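Local coordinates for tRNA delta(2)-isopentenylpyrophosphate transferase (Staphylococcus epidermidis ATCC 12228, PDB 3D3Q), which probably transfers a dimethylallyl group from dimethylallyl diphosphate to the adenine at position 37 of tRNAs that read codons beginning with uridine, at residues Thr21-Glu26 against Ile201-Ser206; His64-Ile69 against Glu86-Asp91; Lys136-Leu141 against His147-Ser152; Lys216-Met221 against Asn264-Leu269. All blocks are in the same frame, centred on the assembly; numbering follows the deposited sequence.

Overall arrangement
Contacts 1 and 2 both involve the parallel sheet of the P-loop core. Their centres are about 20 Å apart, and they touch where Ile25 packs on His64, CG1 to NE2 4.0 Å. In contact 1, Thr21 belongs to the predicted ATP site, although the apolar meeting itself lies away from it. Contact 4 joins two helices with its centre about 23 Å from that of contact 1; helix 207-224 follows strand 197-204 directly, and the Met221 side chain is about 7 Å from that of Thr16, a likely substrate-binding residue. Contact 3, in a helical region away from the annotated sites, has its centre about 33 Å from that of contact 1 and about 45 Å from that of contact 2.

Contact 1: Thr21-Glu26 against Ile201-Ser206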
loop_
_atom_site.group_PDB
_atom_site.type_symbol
_atom_site.label_atom_id
_atom_site.label_comp_id
_atom_site.label_asym_id
_atom_site.label_seq_id
_atom_site.Cartn_x
_atom_site.Cartn_y
_atom_site.Cartn_z
ATOM N N THR A 21 9.398 4.027 -2.217
ATOM C CA THR A 21 10.708 3.390 -2.161
ATOM C C THR A 21 11.825 4.380 -1.872
ATOM O O THR A 21 12.692 4.125 -1.029
ATOM C CB THR A 21 11.023 2.667 -3.469
ATOM O OG1 THR A 21 9.984 1.719 -3.738
ATOM C CG2 THR A 21 12.359 1.938 -3.366
ATOM N N GLU A 22 11.814 5.507 -2.570
ATOM C CA GLU A 22 12.830 6.524 -2.367
ATOM C C GLU A 22 12.695 7.086 -0.960
ATOM O O GLU A 22 13.674 7.158 -0.222
ATOM C CB GLU A 22 12.667 7.640 -3.402
ATOM C CG GLU A 22 12.918 7.203 -4.844
ATOM C CD GLU A 22 11.777 6.381 -5.460
ATOM O OE1 GLU A 22 11.955 5.893 -6.596
ATOM O OE2 GLU A 22 10.712 6.224 -4.830
ATOM N N LEU A 23 11.476 7.468 -0.585
ATOM C CA LEU A 23 11.218 8.007 0.742
ATOM C C LEU A 23 11.729 7.062 1.833
ATOM O O LEU A 23 12.344 7.505 2.798
ATOM C CB LEU A 23 9.716 8.260 0.928
ATOM C CG LEU A 23 9.275 8.783 2.306
ATOM C CD1 LEU A 23 9.862 10.146 2.552
ATOM C CD2 LEU A 23 7.783 8.845 2.356
ATOM N N SER A 24 11.477 5.763 1.678
ATOM C CA SER A 24 11.937 4.777 2.664
ATOM C C SER A 24 13.439 4.895 2.894
ATOM O O SER A 24 13.895 4.964 4.025
ATOM C CB SER A 24 11.623 3.347 2.218
ATOM O OG SER A 24 10.235 3.096 2.263
ATOM N N ILE A 25 14.205 4.922 1.816
ATOM C CA ILE A 25 15.640 5.022 1.940
ATOM C C ILE A 25 16.047 6.326 2.639
ATOM O O ILE A 25 16.924 6.322 3.514
ATOM C CB ILE A 25 16.299 4.894 0.548
ATOM C CG1 ILE A 25 15.972 3.511 -0.025
ATOM C CG2 ILE A 25 17.792 5.096 0.635
ATOM C CD1 ILE A 25 16.646 3.199 -1.319
ATOM N N GLU A 26 15.405 7.437 2.282
ATOM C CA GLU A 26 15.718 8.731 2.903
ATOM C C GLU A 26 15.479 8.695 4.415
ATOM O O GLU A 26 16.252 9.267 5.184
ATOM C CB GLU A 26 14.882 9.852 2.261
ATOM C CG GLU A 26 15.293 10.166 0.814
ATOM C CD GLU A 26 16.735 10.682 0.682
ATOM O OE1 GLU A 26 16.997 11.861 1.045
ATOM O OE2 GLU A 26 17.614 9.900 0.226
ATOM N N ILE A 201 2.217 5.481 7.130
ATOM C CA ILE A 201 2.090 6.620 6.230
ATOM C C ILE A 201 1.904 6.140 4.776
ATOM O O ILE A 201 2.479 5.135 4.349
ATOM C CB ILE A 201 3.324 7.601 6.355
ATOM C CG1 ILE A 201 4.498 7.110 5.543
ATOM C CG2 ILE A 201 3.801 7.693 7.788
ATOM C CD1 ILE A 201 4.580 7.768 4.221
ATOM N N GLY A 202 1.071 6.860 4.031
ATOM C CA GLY A 202 0.805 6.510 2.649
ATOM C C GLY A 202 0.912 7.709 1.728
ATOM O O GLY A 202 0.605 8.831 2.126
ATOM N N ILE A 203 1.366 7.474 0.500
ATOM C CA ILE A 203 1.501 8.537 -0.487
ATOM C C ILE A 203 0.281 8.509 -1.387
ATOM O O ILE A 203 0.026 7.523 -2.077
ATOM C CB ILE A 203 2.744 8.345 -1.344
ATOM C CG1 ILE A 203 3.981 8.215 -0.458
ATOM C CG2 ILE A 203 2.899 9.523 -2.273
ATOM C CD1 ILE A 203 5.241 7.920 -1.239
ATOM N N GLU A 204 -0.466 9.600 -1.382
ATOM C CA GLU A 204 -1.691 9.688 -2.158
ATOM C C GLU A 204 -1.582 10.637 -3.353
ATOM O O GLU A 204 -0.607 11.362 -3.499
ATOM C CB GLU A 204 -2.810 10.162 -1.236
ATOM C CG GLU A 204 -4.193 10.164 -1.848
ATOM C CD GLU A 204 -5.129 11.124 -1.146
ATOM O OE1 GLU A 204 -4.843 12.346 -1.176
ATOM O OE2 GLU A 204 -6.136 10.652 -0.568
HETATM N N MSE A 205 -2.602 10.633 -4.202
HETATM C CA MSE A 205 -2.624 11.505 -5.357
HETATM C C MSE A 205 -3.967 11.353 -6.052
HETATM O O MSE A 205 -4.670 10.369 -5.833
HETATM C CB MSE A 205 -1.477 11.151 -6.297
HETATM C CG MSE A 205 -1.464 9.691 -6.684
HETATM SE SE MSE A 205 0.243 9.113 -7.399
HETATM C CE MSE A 205 0.099 9.966 -9.133
ATOM N N SER A 206 -4.328 12.332 -6.877
ATOM C CA SER A 206 -5.604 12.303 -7.577
ATOM C C SER A 206 -5.647 11.173 -8.584
ATOM O O SER A 206 -4.615 10.777 -9.119
ATOM C CB SER A 206 -5.858 13.636 -8.286
ATOM O OG SER A 206 -5.028 13.805 -9.428
#
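Leu23 and Ile201 meet end-on through their terminal methyls, Leu23 CD2 lying 3.9 Å from Ile201 CD1. The same leucine methyl makes a looser apolar contact with Ile203, its CD2 standing 4.5 Å from Ile203 CD1. One branch of a single helical side chain is therefore shared by two strand residues, one on each side of Gly202. Leu23 extends from the helix with CG opposite its backbone N (chi1 178°), which carries the side chain toward the strand, with CD2 as the branch that meets it. All three side chains are buried.

No hydrogen bond crosses the contact. The backbones stay well separated, with Leu23 CA 9.8 Å from Ile203 CA; the helix bonds within itself, the strand with its neighbours in the sheet. Along the helix, Glu26 N donates to Glu22 O at 3.1 Å. Ser24 OG is bonded to Lys20 O one turn back. Thr21, a predicted ATP-binding residue at the end of the P-loop, directs its side chain away from the strand.

Strand 197-204 is an inner strand of the parallel sheet: Ile201 and Ile203 bond through their backbones to strand 8-13, and Gly202 to strand 291-294. Ile12 of strand 8-13 touches both Leu23 and Ile201, and Leu23 packs in addition on Leu300, Met303 and Ile307 of helix 300-314.

Contact 2: His64-Ile69 against Glu86-Asp91; sequences HYMIDI and EKYIKD
Tyr65 OH is hydrogen-bonded to Glu34 OE1 of strand 33-37, which ties down the far end of a ring whose face is met by Tyr88 from helix 78-94. The two tyrosines form an offset stack, their centroids 4.6 Å apart and their planes inclined by 29°. Contact is concentrated on one side of each ring, around Tyr65 CD2 and Tyr88 CE2. Tyr88 CD2 stands 3.7 Å above the plane of Tyr65, displaced toward its rim. Over the Tyr88 ring the roles differ: Tyr65 CB sits 4.0 Å from the ring centroid and only 6° off the normal, a CH-pi contact over the centre of the face. Tyr88 thus covers the root of the Tyr65 side chain as well as part of its ring.

Strand 64-65 forms one edge of the parallel sheet, pairing through Tyr65 with Ile35 and Ser37. Helix 78-94 then leads to strand 98-102 on the other side of strand 33-37, a beta-alpha-beta crossover of the P-loop fold, and the tyrosine stack joins its first strand to its helix.

Met66, present as selenomethionine, adds a looser apolar contact, with SE 4.4 Å from Tyr88 CE1, approaching the ring obliquely. Its chain is folded at every torsion, chi1 being -63°, and it also packs on Phe76, Phe81 and Arg84. Ile36 of the neighbouring strand touches both Met66 and Tyr88. One helical turn beyond Tyr88, Asp91 forms salt bridges with Arg94, at the end of the helix, and Arg95, just beyond it.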
loop_
_atom_site.group_PDB
_atom_site.type_symbol
_atom_site.label_atom_id
_atom_site.label_comp_id
_atom_site.label_asym_id
_atom_site.label_seq_id
_atom_site.Cartn_x
_atom_site.Cartn_y
_atom_site.Cartn_z
ATOM N N HIS A 64 18.343 -4.081 2.470
ATOM C CA HIS A 64 16.951 -4.455 2.218
ATOM C C HIS A 64 16.705 -5.975 2.376
ATOM O O HIS A 64 17.547 -6.800 2.017
ATOM C CB HIS A 64 16.506 -4.001 0.813
ATOM C CG HIS A 64 16.417 -2.513 0.644
ATOM N ND1 HIS A 64 15.574 -1.921 -0.272
ATOM C CD2 HIS A 64 17.080 -1.496 1.246
ATOM C CE1 HIS A 64 15.718 -0.610 -0.227
ATOM N NE2 HIS A 64 16.627 -0.326 0.688
ATOM N N TYR A 65 15.544 -6.333 2.929
ATOM C CA TYR A 65 15.184 -7.729 3.132
ATOM C C TYR A 65 13.933 -8.071 2.351
ATOM O O TYR A 65 13.213 -7.173 1.902
ATOM C CB TYR A 65 14.941 -8.023 4.612
ATOM C CG TYR A 65 16.090 -7.615 5.493
ATOM C CD1 TYR A 65 16.054 -6.417 6.197
ATOM C CD2 TYR A 65 17.232 -8.418 5.608
ATOM C CE1 TYR A 65 17.126 -6.026 7.000
ATOM C CE2 TYR A 65 18.315 -8.035 6.403
ATOM C CZ TYR A 65 18.253 -6.844 7.099
ATOM O OH TYR A 65 19.296 -6.487 7.915
HETATM N N MSE A 66 13.679 -9.370 2.194
HETATM C CA MSE A 66 12.511 -9.839 1.459
HETATM C C MSE A 66 12.603 -9.585 -0.051
HETATM O O MSE A 66 11.578 -9.466 -0.724
HETATM C CB MSE A 66 11.260 -9.154 2.003
HETATM C CG MSE A 66 10.945 -9.480 3.459
HETATM SE SE MSE A 66 10.368 -11.321 3.744
HETATM C CE MSE A 66 8.664 -11.213 2.809
ATOM N N ILE A 67 13.824 -9.490 -0.579
ATOM C CA ILE A 67 14.035 -9.251 -2.013
ATOM C C ILE A 67 14.954 -10.327 -2.605
ATOM O O ILE A 67 16.088 -10.492 -2.157
ATOM C CB ILE A 67 14.640 -7.839 -2.259
ATOM C CG1 ILE A 67 13.729 -6.775 -1.650
ATOM C CG2 ILE A 67 14.800 -7.586 -3.754
ATOM C CD1 ILE A 67 14.287 -5.407 -1.689
ATOM N N ASP A 68 14.453 -11.055 -3.605
ATOM C CA ASP A 68 15.206 -12.138 -4.244
ATOM C C ASP A 68 15.524 -13.232 -3.233
ATOM O O ASP A 68 16.672 -13.677 -3.122
ATOM C CB ASP A 68 16.523 -11.633 -4.839
ATOM C CG ASP A 68 16.321 -10.747 -6.048
ATOM O OD1 ASP A 68 15.551 -11.139 -6.954
ATOM O OD2 ASP A 68 16.944 -9.669 -6.108
ATOM N N ILE A 69 14.513 -13.658 -2.485
ATOM C CA ILE A 69 14.703 -14.695 -1.488
ATOM C C ILE A 69 14.103 -16.033 -1.917
ATOM O O ILE A 69 14.248 -17.033 -1.220
ATOM C CB ILE A 69 14.076 -14.289 -0.149
ATOM C CG1 ILE A 69 12.585 -13.991 -0.335
ATOM C CG2 ILE A 69 14.807 -13.095 0.422
ATOM C CD1 ILE A 69 11.844 -13.736 0.959
ATOM N N GLU A 86 8.193 -10.606 10.900
ATOM C CA GLU A 86 8.247 -10.487 12.362
ATOM C C GLU A 86 9.635 -10.790 12.895
ATOM O O GLU A 86 10.091 -10.151 13.835
ATOM C CB GLU A 86 7.242 -11.431 13.047
ATOM C CG GLU A 86 5.778 -11.191 12.692
ATOM C CD GLU A 86 4.806 -12.089 13.459
ATOM O OE1 GLU A 86 4.624 -11.869 14.678
ATOM O OE2 GLU A 86 4.227 -13.024 12.852
ATOM N N LYS A 87 10.308 -11.764 12.299
ATOM C CA LYS A 87 11.641 -12.106 12.758
ATOM C C LYS A 87 12.600 -10.952 12.462
ATOM O O LYS A 87 13.338 -10.524 13.343
ATOM C CB LYS A 87 12.119 -13.402 12.092
ATOM C CG LYS A 87 11.260 -14.625 12.424
ATOM C CD LYS A 87 11.593 -15.811 11.518
ATOM C CE LYS A 87 10.670 -17.018 11.778
ATOM N NZ LYS A 87 10.796 -18.112 10.751
ATOM N N TYR A 88 12.568 -10.438 11.233
ATOM C CA TYR A 88 13.434 -9.329 10.844
ATOM C C TYR A 88 13.160 -8.067 11.676
ATOM O O TYR A 88 14.078 -7.359 12.093
ATOM C CB TYR A 88 13.274 -9.002 9.350
ATOM C CG TYR A 88 13.922 -9.986 8.382
ATOM C CD1 TYR A 88 13.138 -10.761 7.514
ATOM C CD2 TYR A 88 15.317 -10.100 8.285
ATOM C CE1 TYR A 88 13.719 -11.616 6.570
ATOM C CE2 TYR A 88 15.912 -10.955 7.340
ATOM C CZ TYR A 88 15.105 -11.707 6.488
ATOM O OH TYR A 88 15.664 -12.551 5.554
ATOM N N ILE A 89 11.894 -7.779 11.927
ATOM C CA ILE A 89 11.561 -6.611 12.713
ATOM C C ILE A 89 12.180 -6.704 14.118
ATOM O O ILE A 89 12.537 -5.681 14.702
ATOM C CB ILE A 89 10.023 -6.432 12.817
ATOM C CG1 ILE A 89 9.444 -6.162 11.420
ATOM C CG2 ILE A 89 9.692 -5.304 13.774
ATOM C CD1 ILE A 89 7.930 -6.095 11.367
ATOM N N LYS A 90 12.301 -7.914 14.669
ATOM C CA LYS A 90 12.900 -8.084 16.001
ATOM C C LYS A 90 14.418 -8.000 15.903
ATOM O O LYS A 90 15.061 -7.313 16.694
ATOM C CB LYS A 90 12.510 -9.435 16.629
ATOM C CG LYS A 90 11.257 -9.421 17.534
ATOM C CD LYS A 90 10.942 -10.808 18.178
ATOM C CE LYS A 90 10.512 -11.871 17.134
ATOM N NZ LYS A 90 10.246 -13.251 17.656
ATOM N N ASP A 91 14.991 -8.699 14.932
ATOM C CA ASP A 91 16.429 -8.680 14.764
ATOM C C ASP A 91 16.900 -7.241 14.587
ATOM O O ASP A 91 17.863 -6.823 15.211
ATOM C CB ASP A 91 16.823 -9.517 13.552
ATOM C CG ASP A 91 18.314 -9.669 13.418
ATOM O OD1 ASP A 91 18.916 -10.326 14.294
ATOM O OD2 ASP A 91 18.879 -9.133 12.445
#

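Contact 3: Lys136-Leu141 against His147-Ser152; sequences KELEHL and HEYLAS
Leu138 lies roughly perpendicular to the side chain of Tyr149, bringing one methyl to a side of the phenol ring. Leu138 CD1 is 3.7 Å from Tyr149 CE2, and it approaches obliquely. The tyrosine leaves helix 143-153 with CG opposite its backbone N (chi1 177°), a setting that swings the ring out toward the 136-141 loop. Leu141 comes to the base of the same side chain, its CD2 lying 4.4 Å from Tyr149 CB. The two leucines thus touch different levels of one tyrosine, and both also rest on Leu146 from an earlier turn of the helix.

Tyr149 is shared with other partners: Phe153 meets its ring edge to face, and Ile173 and Leu177 of helix 166-179 touch it as well. On the backbone side, Ser152 OG donates to Tyr149 O at 2.6 Å, tilted 23° from the carbonyl plane.

A polar tie comes from elsewhere, Leu141 O being hydrogen-bonded to Arg166. Across the two segments themselves the contact is wholly apolar, without a hydrogen bond or salt bridge, and so rests on side-chain packing, an interaction less demanding of exact direction than a polar bond.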
loop_
_atom_site.group_PDB
_atom_site.type_symbol
_atom_site.label_atom_id
_atom_site.label_comp_id
_atom_site.label_asym_id
_atom_site.label_seq_id
_atom_site.Cartn_x
_atom_site.Cartn_y
_atom_site.Cartn_z
ATOM N N LYS A 136 -21.812 14.016 -0.051
ATOM C CA LYS A 136 -21.847 15.321 -0.680
ATOM C C LYS A 136 -23.164 16.009 -0.305
ATOM O O LYS A 136 -23.263 17.232 -0.333
ATOM C CB LYS A 136 -21.694 15.181 -2.201
ATOM C CG LYS A 136 -21.628 16.501 -2.957
ATOM C CD LYS A 136 -20.951 16.342 -4.319
ATOM C CE LYS A 136 -19.437 16.154 -4.185
ATOM N NZ LYS A 136 -18.755 16.037 -5.510
ATOM N N GLU A 137 -24.171 15.225 0.056
ATOM C CA GLU A 137 -25.457 15.785 0.458
ATOM C C GLU A 137 -25.408 16.095 1.949
ATOM O O GLU A 137 -26.400 16.520 2.544
ATOM C CB GLU A 137 -26.604 14.802 0.159
ATOM C CG GLU A 137 -26.884 14.625 -1.349
ATOM C CD GLU A 137 -27.895 13.529 -1.685
ATOM O OE1 GLU A 137 -28.285 13.435 -2.876
ATOM O OE2 GLU A 137 -28.294 12.768 -0.769
ATOM N N LEU A 138 -24.244 15.875 2.554
ATOM C CA LEU A 138 -24.077 16.159 3.974
ATOM C C LEU A 138 -23.170 17.346 4.173
ATOM O O LEU A 138 -22.965 17.789 5.301
ATOM C CB LEU A 138 -23.504 14.960 4.723
ATOM C CG LEU A 138 -24.395 13.730 4.888
ATOM C CD1 LEU A 138 -23.618 12.705 5.687
ATOM C CD2 LEU A 138 -25.704 14.086 5.591
ATOM N N GLU A 139 -22.630 17.855 3.068
ATOM C CA GLU A 139 -21.740 19.015 3.115
ATOM C C GLU A 139 -22.551 20.217 3.595
ATOM O O GLU A 139 -22.008 21.141 4.196
ATOM C CB GLU A 139 -21.146 19.304 1.733
ATOM C CG GLU A 139 -20.122 18.275 1.226
ATOM C CD GLU A 139 -19.545 18.634 -0.155
ATOM O OE1 GLU A 139 -20.336 18.721 -1.127
ATOM O OE2 GLU A 139 -18.304 18.821 -0.275
ATOM N N HIS A 140 -23.853 20.199 3.336
ATOM C CA HIS A 140 -24.707 21.283 3.772
ATOM C C HIS A 140 -24.701 21.391 5.298
ATOM O O HIS A 140 -24.409 22.449 5.857
ATOM C CB HIS A 140 -26.138 21.067 3.280
ATOM C CG HIS A 140 -27.179 21.429 4.298
ATOM N ND1 HIS A 140 -27.309 22.704 4.813
ATOM C CD2 HIS A 140 -28.094 20.668 4.949
ATOM C CE1 HIS A 140 -28.257 22.713 5.735
ATOM N NE2 HIS A 140 -28.749 21.490 5.839
ATOM N N LEU A 141 -25.029 20.288 5.962
ATOM C CA LEU A 141 -25.091 20.233 7.418
ATOM C C LEU A 141 -23.958 20.955 8.109
ATOM O O LEU A 141 -22.781 20.808 7.751
ATOM C CB LEU A 141 -25.110 18.778 7.907
ATOM C CG LEU A 141 -26.417 17.991 8.055
ATOM C CD1 LEU A 141 -27.114 17.810 6.707
ATOM C CD2 LEU A 141 -26.080 16.640 8.673
ATOM N N HIS A 147 -22.789 16.217 13.419
ATOM C CA HIS A 147 -22.338 15.480 14.599
ATOM C C HIS A 147 -23.512 14.713 15.186
ATOM O O HIS A 147 -23.357 13.567 15.602
ATOM C CB HIS A 147 -21.783 16.447 15.646
ATOM C CG HIS A 147 -21.111 15.770 16.803
ATOM N ND1 HIS A 147 -19.986 14.988 16.657
ATOM C CD2 HIS A 147 -21.379 15.796 18.131
ATOM C CE1 HIS A 147 -19.584 14.566 17.842
ATOM N NE2 HIS A 147 -20.413 15.042 18.753
ATOM N N GLU A 148 -24.679 15.368 15.224
ATOM C CA GLU A 148 -25.908 14.761 15.747
ATOM C C GLU A 148 -26.138 13.506 14.914
ATOM O O GLU A 148 -26.390 12.426 15.445
ATOM C CB GLU A 148 -27.145 15.673 15.568
ATOM C CG GLU A 148 -27.081 17.140 16.082
ATOM C CD GLU A 148 -26.860 17.301 17.589
ATOM O OE1 GLU A 148 -26.897 18.464 18.079
ATOM O OE2 GLU A 148 -26.642 16.277 18.281
ATOM N N TYR A 149 -26.049 13.681 13.599
ATOM C CA TYR A 149 -26.234 12.603 12.643
ATOM C C TYR A 149 -25.317 11.442 12.959
ATOM O O TYR A 149 -25.731 10.292 12.936
ATOM C CB TYR A 149 -25.953 13.101 11.225
ATOM C CG TYR A 149 -26.064 12.022 10.188
ATOM C CD1 TYR A 149 -27.253 11.325 10.015
ATOM C CD2 TYR A 149 -24.974 11.680 9.386
ATOM C CE1 TYR A 149 -27.364 10.310 9.070
ATOM C CE2 TYR A 149 -25.074 10.661 8.429
ATOM C CZ TYR A 149 -26.276 9.982 8.280
ATOM O OH TYR A 149 -26.414 8.982 7.340
ATOM N N LEU A 150 -24.061 11.741 13.255
ATOM C CA LEU A 150 -23.108 10.688 13.567
ATOM C C LEU A 150 -23.540 9.994 14.859
ATOM O O LEU A 150 -23.580 8.763 14.919
ATOM C CB LEU A 150 -21.702 11.282 13.706
ATOM C CG LEU A 150 -20.425 10.440 13.582
ATOM C CD1 LEU A 150 -19.589 10.637 14.843
ATOM C CD2 LEU A 150 -20.737 8.961 13.355
ATOM N N ALA A 151 -23.890 10.781 15.881
ATOM C CA ALA A 151 -24.333 10.254 17.181
ATOM C C ALA A 151 -25.400 9.163 17.065
ATOM O O ALA A 151 -25.324 8.127 17.729
ATOM C CB ALA A 151 -24.859 11.394 18.045
ATOM N N SER A 152 -26.397 9.411 16.223
ATOM C CA SER A 152 -27.480 8.470 16.008
ATOM C C SER A 152 -26.971 7.055 15.703
ATOM O O SER A 152 -27.616 6.087 16.072
ATOM C CB SER A 152 -28.338 8.932 14.845
ATOM O OG SER A 152 -27.679 8.641 13.636
#

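Contact 4: Lys216-Met221 against Asn264-Leu269; sequences KRVDIM and NAVEKL
Val218 and Leu269 run alongside each other, pointing opposite ways, with Val218 CG1 lying 3.7 Å from Leu269 CD2. This valine methyl is the branch placed opposite the backbone N (chi1 177°), and it is the one that meets the partner helix. Leu269 is likewise extended at its first torsion (chi1 170°), which lets CG as well as CD2 lie against the valine; Leu269 CG is 3.8 Å from Val218 CG1. Val266, one turn earlier, adds a looser touch, its CG1 4.5 Å from the same methyl.

Met221, present as selenomethionine, extends through its middle torsion and then bends, so that its CE arrives 4.5 Å from Leu269 CD2. Leu226 of helix 226-235 packs on both Met221 and Leu269. At the border of this apolar patch, Asp219 forms a salt bridge with Lys270.

The segment axes approach to 10.7 Å at 133° between their directions, about midway between perpendicular and antiparallel. Arg217, beside Val218, touches Thr16 and Ala17 of the predicted ATP-binding P-loop. The arrangement is an apolar helix-helix packing that joins helices 207-224 and 262-286 beside the predicted P-loop site.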
loop_
_atom_site.group_PDB
_atom_site.type_symbol
_atom_site.label_atom_id
_atom_site.label_comp_id
_atom_site.label_asym_id
_atom_site.label_seq_id
_atom_site.Cartn_x
_atom_site.Cartn_y
_atom_site.Cartn_z
ATOM N N LYS A 216 2.395 5.854 -17.893
ATOM C CA LYS A 216 3.767 6.210 -18.202
ATOM C C LYS A 216 4.792 5.222 -17.647
ATOM O O LYS A 216 5.864 5.063 -18.215
ATOM C CB LYS A 216 4.069 7.622 -17.704
ATOM C CG LYS A 216 5.442 8.122 -18.110
ATOM C CD LYS A 216 5.457 9.626 -18.408
ATOM C CE LYS A 216 6.833 10.089 -18.908
ATOM N NZ LYS A 216 6.833 11.517 -19.319
ATOM N N ARG A 217 4.467 4.549 -16.551
ATOM C CA ARG A 217 5.404 3.593 -15.978
ATOM C C ARG A 217 5.389 2.294 -16.763
ATOM O O ARG A 217 6.381 1.563 -16.802
ATOM C CB ARG A 217 5.061 3.331 -14.518
ATOM C CG ARG A 217 5.921 2.299 -13.851
ATOM C CD ARG A 217 5.513 2.191 -12.400
ATOM N NE ARG A 217 4.076 1.923 -12.207
ATOM C CZ ARG A 217 3.501 0.728 -12.340
ATOM N NH1 ARG A 217 2.192 0.591 -12.140
ATOM N NH2 ARG A 217 4.235 -0.327 -12.679
ATOM N N VAL A 218 4.259 2.006 -17.392
ATOM C CA VAL A 218 4.143 0.795 -18.181
ATOM C C VAL A 218 4.957 1.015 -19.449
ATOM O O VAL A 218 5.607 0.100 -19.939
ATOM C CB VAL A 218 2.651 0.473 -18.513
ATOM C CG1 VAL A 218 2.560 -0.754 -19.400
ATOM C CG2 VAL A 218 1.876 0.218 -17.233
ATOM N N ASP A 219 4.942 2.242 -19.967
ATOM C CA ASP A 219 5.705 2.550 -21.177
ATOM C C ASP A 219 7.185 2.368 -20.906
ATOM O O ASP A 219 7.901 1.793 -21.721
ATOM C CB ASP A 219 5.457 3.986 -21.654
ATOM C CG ASP A 219 4.053 4.191 -22.199
ATOM O OD1 ASP A 219 3.426 3.189 -22.625
ATOM O OD2 ASP A 219 3.578 5.359 -22.220
ATOM N N ILE A 220 7.645 2.861 -19.762
ATOM C CA ILE A 220 9.052 2.745 -19.413
ATOM C C ILE A 220 9.481 1.290 -19.260
ATOM O O ILE A 220 10.539 0.899 -19.746
ATOM C CB ILE A 220 9.358 3.486 -18.113
ATOM C CG1 ILE A 220 8.857 4.926 -18.201
ATOM C CG2 ILE A 220 10.852 3.468 -17.857
ATOM C CD1 ILE A 220 8.988 5.699 -16.906
HETATM N N MSE A 221 8.661 0.492 -18.580
HETATM C CA MSE A 221 8.987 -0.917 -18.381
HETATM C C MSE A 221 9.199 -1.614 -19.721
HETATM O O MSE A 221 10.170 -2.353 -19.894
HETATM C CB MSE A 221 7.880 -1.647 -17.621
HETATM C CG MSE A 221 7.526 -1.078 -16.261
HETATM SE SE MSE A 221 6.521 -2.374 -15.189
HETATM C CE MSE A 221 4.996 -2.701 -16.352
ATOM N N ASN A 264 -2.795 -4.676 -28.181
ATOM C CA ASN A 264 -3.920 -5.091 -27.355
ATOM C C ASN A 264 -3.487 -5.512 -25.944
ATOM O O ASN A 264 -4.099 -5.113 -24.947
ATOM C CB ASN A 264 -4.667 -6.226 -28.054
ATOM C CG ASN A 264 -5.470 -5.734 -29.245
ATOM O OD1 ASN A 264 -6.092 -6.515 -29.956
ATOM N ND2 ASN A 264 -5.469 -4.417 -29.459
ATOM N N ALA A 265 -2.425 -6.306 -25.869
ATOM C CA ALA A 265 -1.893 -6.770 -24.598
ATOM C C ALA A 265 -1.476 -5.588 -23.732
ATOM O O ALA A 265 -1.879 -5.485 -22.572
ATOM C CB ALA A 265 -0.703 -7.686 -24.837
ATOM N N VAL A 266 -0.663 -4.698 -24.285
ATOM C CA VAL A 266 -0.217 -3.541 -23.530
ATOM C C VAL A 266 -1.409 -2.736 -23.049
ATOM O O VAL A 266 -1.387 -2.172 -21.957
ATOM C CB VAL A 266 0.692 -2.636 -24.377
ATOM C CG1 VAL A 266 1.080 -1.394 -23.578
ATOM C CG2 VAL A 266 1.934 -3.410 -24.789
ATOM N N GLU A 267 -2.450 -2.682 -23.873
ATOM C CA GLU A 267 -3.661 -1.955 -23.515
ATOM C C GLU A 267 -4.261 -2.538 -22.234
ATOM O O GLU A 267 -4.724 -1.800 -21.358
ATOM C CB GLU A 267 -4.682 -2.059 -24.634
ATOM C CG GLU A 267 -6.043 -1.619 -24.188
ATOM C CD GLU A 267 -6.615 -0.526 -25.046
ATOM O OE1 GLU A 267 -7.098 -0.848 -26.158
ATOM O OE2 GLU A 267 -6.554 0.653 -24.619
ATOM N N LYS A 268 -4.249 -3.869 -22.137
ATOM C CA LYS A 268 -4.777 -4.564 -20.970
ATOM C C LYS A 268 -3.823 -4.483 -19.781
ATOM O O LYS A 268 -4.255 -4.492 -18.627
ATOM C CB LYS A 268 -5.072 -6.026 -21.315
ATOM C CG LYS A 268 -6.189 -6.182 -22.340
ATOM C CD LYS A 268 -6.669 -7.626 -22.467
ATOM C CE LYS A 268 -5.544 -8.562 -22.940
ATOM N NZ LYS A 268 -5.990 -9.982 -23.151
ATOM N N LEU A 269 -2.526 -4.402 -20.066
ATOM C CA LEU A 269 -1.521 -4.296 -19.015
ATOM C C LEU A 269 -1.642 -2.958 -18.265
ATOM O O LEU A 269 -1.546 -2.918 -17.038
ATOM C CB LEU A 269 -0.116 -4.448 -19.615
ATOM C CG LEU A 269 1.102 -4.145 -18.738
ATOM C CD1 LEU A 269 1.045 -4.958 -17.468
ATOM C CD2 LEU A 269 2.373 -4.456 -19.509
#